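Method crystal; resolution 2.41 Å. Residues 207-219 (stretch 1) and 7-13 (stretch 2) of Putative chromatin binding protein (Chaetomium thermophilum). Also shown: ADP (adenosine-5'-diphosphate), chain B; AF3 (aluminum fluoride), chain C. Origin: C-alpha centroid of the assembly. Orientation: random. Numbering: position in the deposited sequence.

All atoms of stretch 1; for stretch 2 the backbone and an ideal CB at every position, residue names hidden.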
# COMPACT_ATOMS: atom_id res chain seq x y z
N ASN A 207 4.52 3.98 18.26
CA ASN A 207 4.10 4.33 16.90
C ASN A 207 3.18 3.26 16.32
O ASN A 207 2.26 3.58 15.55
CB ASN A 207 5.32 4.52 16.01
CG ASN A 207 4.95 4.96 14.60
OD1 ASN A 207 4.00 5.71 14.41
ND2 ASN A 207 5.70 4.49 13.61
N TRP A 208 3.42 1.99 16.66
CA TRP A 208 2.64 0.90 16.09
C TRP A 208 1.20 0.94 16.58
O TRP A 208 0.26 0.88 15.78
CB TRP A 208 3.30 -0.44 16.44
CG TRP A 208 2.77 -1.61 15.66
CD1 TRP A 208 3.32 -2.17 14.55
CD2 TRP A 208 1.58 -2.36 15.95
NE1 TRP A 208 2.55 -3.22 14.13
CE2 TRP A 208 1.48 -3.36 14.97
CE3 TRP A 208 0.60 -2.29 16.95
CZ2 TRP A 208 0.43 -4.28 14.95
CZ3 TRP A 208 -0.43 -3.20 16.92
CH2 TRP A 208 -0.51 -4.18 15.93
N GLU A 209 1.00 1.05 17.90
CA GLU A 209 -0.35 1.04 18.45
C GLU A 209 -1.17 2.21 17.92
O GLU A 209 -2.30 2.03 17.45
CB GLU A 209 -0.30 1.08 19.98
CG GLU A 209 0.31 -0.15 20.63
CD GLU A 209 -0.45 -1.43 20.31
OE1 GLU A 209 0.07 -2.52 20.61
OE2 GLU A 209 -1.56 -1.34 19.75
N ASN A 210 -0.61 3.42 17.98
CA ASN A 210 -1.36 4.60 17.53
C ASN A 210 -1.70 4.51 16.05
O ASN A 210 -2.73 5.04 15.62
CB ASN A 210 -0.56 5.87 17.83
CG ASN A 210 -0.20 6.00 19.30
OD1 ASN A 210 0.96 6.25 19.65
ND2 ASN A 210 -1.18 5.83 20.17
N LEU A 211 -0.85 3.86 15.25
CA LEU A 211 -1.15 3.69 13.83
C LEU A 211 -2.40 2.85 13.63
O LEU A 211 -3.30 3.22 12.86
CB LEU A 211 0.04 3.06 13.10
CG LEU A 211 0.94 4.01 12.31
CD1 LEU A 211 2.13 3.25 11.75
CD2 LEU A 211 0.17 4.69 11.18
N VAL A 212 -2.48 1.70 14.30
CA VAL A 212 -3.66 0.85 14.18
C VAL A 212 -4.91 1.61 14.60
O VAL A 212 -5.94 1.58 13.91
CB VAL A 212 -3.50 -0.44 15.00
CG1 VAL A 212 -4.77 -1.27 14.91
CG2 VAL A 212 -2.29 -1.23 14.55
N PHE A 213 -4.84 2.30 15.74
CA PHE A 213 -6.01 3.01 16.25
C PHE A 213 -6.58 3.97 15.21
O PHE A 213 -7.80 4.08 15.06
CB PHE A 213 -5.65 3.77 17.53
CG PHE A 213 -6.62 4.87 17.87
CD1 PHE A 213 -7.78 4.59 18.58
CD2 PHE A 213 -6.38 6.18 17.48
CE1 PHE A 213 -8.67 5.60 18.90
CE2 PHE A 213 -7.27 7.18 17.79
CZ PHE A 213 -8.42 6.89 18.50
N ARG A 214 -5.71 4.68 14.48
CA ARG A 214 -6.14 5.69 13.52
C ARG A 214 -6.21 5.16 12.08
O ARG A 214 -6.30 5.95 11.14
CB ARG A 214 -5.23 6.92 13.59
CG ARG A 214 -3.85 6.79 12.94
CD ARG A 214 -3.13 8.13 13.01
NE ARG A 214 -1.81 8.11 12.38
CZ ARG A 214 -0.70 7.68 12.97
NH1 ARG A 214 -0.75 7.21 14.21
NH2 ARG A 214 0.45 7.71 12.32
N TYR A 215 -6.19 3.84 11.90
CA TYR A 215 -6.39 3.27 10.57
C TYR A 215 -7.85 3.43 10.16
O TYR A 215 -8.76 3.20 10.96
CB TYR A 215 -5.98 1.80 10.53
CG TYR A 215 -6.14 1.16 9.16
CD1 TYR A 215 -5.09 1.15 8.26
CD2 TYR A 215 -7.34 0.58 8.78
CE1 TYR A 215 -5.23 0.58 7.01
CE2 TYR A 215 -7.49 0.00 7.54
CZ TYR A 215 -6.44 0.00 6.65
OH TYR A 215 -6.58 -0.57 5.41
N GLU A 216 -8.07 3.83 8.92
CA GLU A 216 -9.40 4.07 8.38
C GLU A 216 -9.73 2.96 7.39
O GLU A 216 -9.12 2.88 6.32
CB GLU A 216 -9.48 5.44 7.72
CG GLU A 216 -9.05 6.58 8.62
CD GLU A 216 -9.21 7.94 7.96
OE1 GLU A 216 -9.51 7.97 6.76
OE2 GLU A 216 -9.03 8.96 8.65
N GLU A 217 -10.69 2.12 7.76
CA GLU A 217 -11.03 0.98 6.91
C GLU A 217 -11.48 1.47 5.54
O GLU A 217 -12.24 2.45 5.44
CB GLU A 217 -12.14 0.15 7.57
CG GLU A 217 -11.77 -0.44 8.92
CD GLU A 217 -10.68 -1.49 8.82
OE1 GLU A 217 -10.28 -1.83 7.68
OE2 GLU A 217 -10.23 -1.99 9.87
N PRO A 218 -11.04 0.83 4.46
CA PRO A 218 -11.58 1.18 3.14
C PRO A 218 -13.08 0.96 3.09
O PRO A 218 -13.61 -0.05 3.58
CB PRO A 218 -10.83 0.24 2.19
CG PRO A 218 -9.56 -0.09 2.90
CD PRO A 218 -9.92 -0.13 4.36
N ASN A 219 -13.78 1.92 2.48
CA ASN A 219 -15.23 1.91 2.41
C ASN A 219 -15.68 1.72 0.97
O ASN A 219 -15.62 2.67 0.17
CB ASN A 219 -15.80 3.21 2.98
CG ASN A 219 -17.30 3.16 3.17
OD1 ASN A 219 -17.97 2.30 2.61
ND2 ASN A 219 -17.82 4.09 3.95
N UNK A 7 -2.31 -0.53 -2.28
CA UNK A 7 -2.26 -1.47 -1.17
C UNK A 7 -2.49 -0.71 0.13
O UNK A 7 -2.12 0.46 0.26
CB UNK A 7 -0.92 -2.22 -1.14
N UNK A 8 -3.13 -1.37 1.09
CA UNK A 8 -3.44 -0.73 2.35
C UNK A 8 -3.59 -1.80 3.43
O UNK A 8 -3.98 -2.93 3.15
CB UNK A 8 -4.71 0.12 2.23
N UNK A 9 -3.26 -1.42 4.65
CA UNK A 9 -3.34 -2.35 5.76
C UNK A 9 -2.68 -1.76 6.99
O UNK A 9 -2.15 -0.64 6.97
CB UNK A 9 -2.69 -3.69 5.39
N UNK A 10 -2.74 -2.53 8.06
CA UNK A 10 -2.15 -2.13 9.33
C UNK A 10 -0.64 -2.28 9.26
O UNK A 10 -0.09 -2.91 8.36
CB UNK A 10 -2.72 -2.96 10.48
N UNK A 11 0.08 -1.69 10.22
CA UNK A 11 1.52 -1.95 10.32
C UNK A 11 1.79 -3.43 10.50
O UNK A 11 1.18 -4.09 11.34
CB UNK A 11 2.13 -1.16 11.48
N UNK A 12 2.72 -3.96 9.71
CA UNK A 12 3.13 -5.36 9.79
C UNK A 12 1.94 -6.29 9.56
O UNK A 12 1.80 -7.33 10.21
CB UNK A 12 3.77 -5.65 11.15
N UNK A 13 1.09 -5.93 8.60
CA UNK A 13 -0.08 -6.72 8.26
C UNK A 13 0.12 -7.58 7.02
O UNK A 13 -0.79 -8.32 6.64
CB UNK A 13 -1.28 -5.80 8.05
PB ADP B . 4.39 -5.07 6.17
O1B ADP B . 5.52 -4.72 5.24
O2B ADP B . 4.49 -4.25 7.42
O3B ADP B . 3.06 -4.79 5.50
PA ADP B . 5.29 -7.83 5.76
O1A ADP B . 6.76 -7.47 5.71
O2A ADP B . 4.73 -7.95 4.36
O3A ADP B . 4.47 -6.67 6.60
O5' ADP B . 5.11 -9.26 6.58
C5' ADP B . 5.28 -9.24 7.98
C4' ADP B . 5.63 -10.51 8.45
O4' ADP B . 4.41 -11.40 8.51
C3' ADP B . 6.65 -11.24 7.45
O3' ADP B . 7.63 -12.06 8.23
C2' ADP B . 5.94 -11.97 6.75
O2' ADP B . 6.68 -13.22 6.44
C1' ADP B . 4.57 -12.32 7.61
N9 ADP B . 3.45 -12.31 6.73
C8 ADP B . 2.89 -11.35 5.99
N7 ADP B . 1.86 -11.91 5.34
C5 ADP B . 1.81 -13.21 5.68
C6 ADP B . 0.96 -14.22 5.30
N6 ADP B . -0.19 -14.67 4.52
N1 ADP B . 1.11 -15.44 5.79
C2 ADP B . 2.12 -15.70 6.66
N3 ADP B . 2.96 -14.71 7.04
C4 ADP B . 2.80 -13.46 6.54
AL AF3 C . 5.87 -2.60 6.96
F1 AF3 C . 5.99 -2.49 5.26
F2 AF3 C . 7.01 -3.52 7.83
F3 AF3 C . 4.39 -2.22 7.72

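Position 7 gives little to reason from. Its phi/psi of -79/147 is that of a strand, and no atom of stretch 1 lies within 5.5 Å of its ideal CB, so stretch 1 sets no preference. The deposited residue is Val7, whose beta-branched side chain suits extended backbone and makes no contact here.

Position 8 is extended as well (-155/150), but its CA-to-CB bond points toward stretch 1. The ideal CB lies 3.7 Å from Tyr215 OH and 4.9 Å from Pro218 CG, which places a phenol hydroxyl and an apolar proline carbon within reach of a short side chain. Serine or threonine would suit best, and alanine would be tolerated without the hydrogen bond; a residue carrying both a polar and an apolar branch would use both neighbours. It is Thr8. With chi1 at 179°, its OG1 accepts a hydrogen bond from Tyr215 OH at 2.7 Å, near the plane of the tyrosine ring, while its CG2 lies 3.9 Å from Pro218 CG.

At position 9 the phi/psi of 170/178 is almost fully extended, with a positive phi unusual for residues other than glycine. The ideal CB points away from stretch 1, and the nearest atom of stretch 1 to it is Tyr215 OH, 5.0 Å away, so the backbone rather than a pocket is the better guide. Glycine is the natural reading, and Gly9 is found; its carbonyl O approaches Tyr215 CE1 at 3.3 Å.

Position 10 has a sideways CA-to-CB bond, yet its ideal CB is 4.4 Å from Val212 CG2 and 5.2 Å from Tyr215 CD1. A side chain extending from it could reach the apolar surface of these two residues, so leucine, isoleucine or methionine would fit. The residue is Leu10 (chi1 -68°, m; chi2 178°, t), whose end comes nearer than its CB: CD2 lies 3.5 Å from Tyr215 CB and 3.7 Å from Val212 CG1.

Position 11, at -58/132, is the second residue of a type II turn running from 10 to 13, where proline is favoured. Its CB points toward stretch 1, 3.4 Å from Trp208 NE1 and 4.4 Å from Leu211 CD1, so a compact apolar group is suitable. Pro11 meets both demands. Its CG lies over one face of the Trp208 ring and 3.6 Å from Leu211 CB, and its CD is 3.9 Å from Val212 CG2. Its carbonyl O accepts a weak hydrogen bond from Trp208 NE1 (3.2 Å, 124°).

Position 12 has positive phi (59/40), which favours glycine or asparagine, but its CB points toward stretch 1, 4.0 Å from the indole donor Trp208 NE1. A short acceptor such as serine could also serve. Ser12 OG accepts from Trp208 NE1 at 2.9 Å and 152°, at the ring edge, while Ser12 N donates to AF3 F3 at 3.1 Å.

Position 13 (-100/-1) closes the turn, with its CB sideways and free of stretch 1; the ideal CB lies 3.1 Å from the carbonyl O of position 10, so a short donor could reach that oxygen. Ser13 OG donates to Leu10 O at 2.6 Å, reinforcing the turn.

Stretch 2 7-13: VTGLPSS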
# COMPACT_ATOMS: atom_id res chain seq x y z
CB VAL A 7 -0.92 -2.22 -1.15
CG1 VAL A 7 -0.82 -3.11 0.08
CG2 VAL A 7 -0.75 -3.04 -2.42
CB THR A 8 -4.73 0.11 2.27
OG1 THR A 8 -5.01 0.69 3.55
CG2 THR A 8 -5.91 -0.75 1.83
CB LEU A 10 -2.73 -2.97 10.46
CG LEU A 10 -4.20 -2.75 10.79
CD1 LEU A 10 -4.63 -3.70 11.90
CD2 LEU A 10 -4.45 -1.31 11.19
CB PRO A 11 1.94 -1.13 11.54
CG PRO A 11 0.88 -0.09 11.69
CD PRO A 11 -0.39 -0.72 11.22
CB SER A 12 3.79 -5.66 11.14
OG SER A 12 3.96 -4.47 11.91
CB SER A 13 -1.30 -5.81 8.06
OG SER A 13 -1.07 -4.89 7.00
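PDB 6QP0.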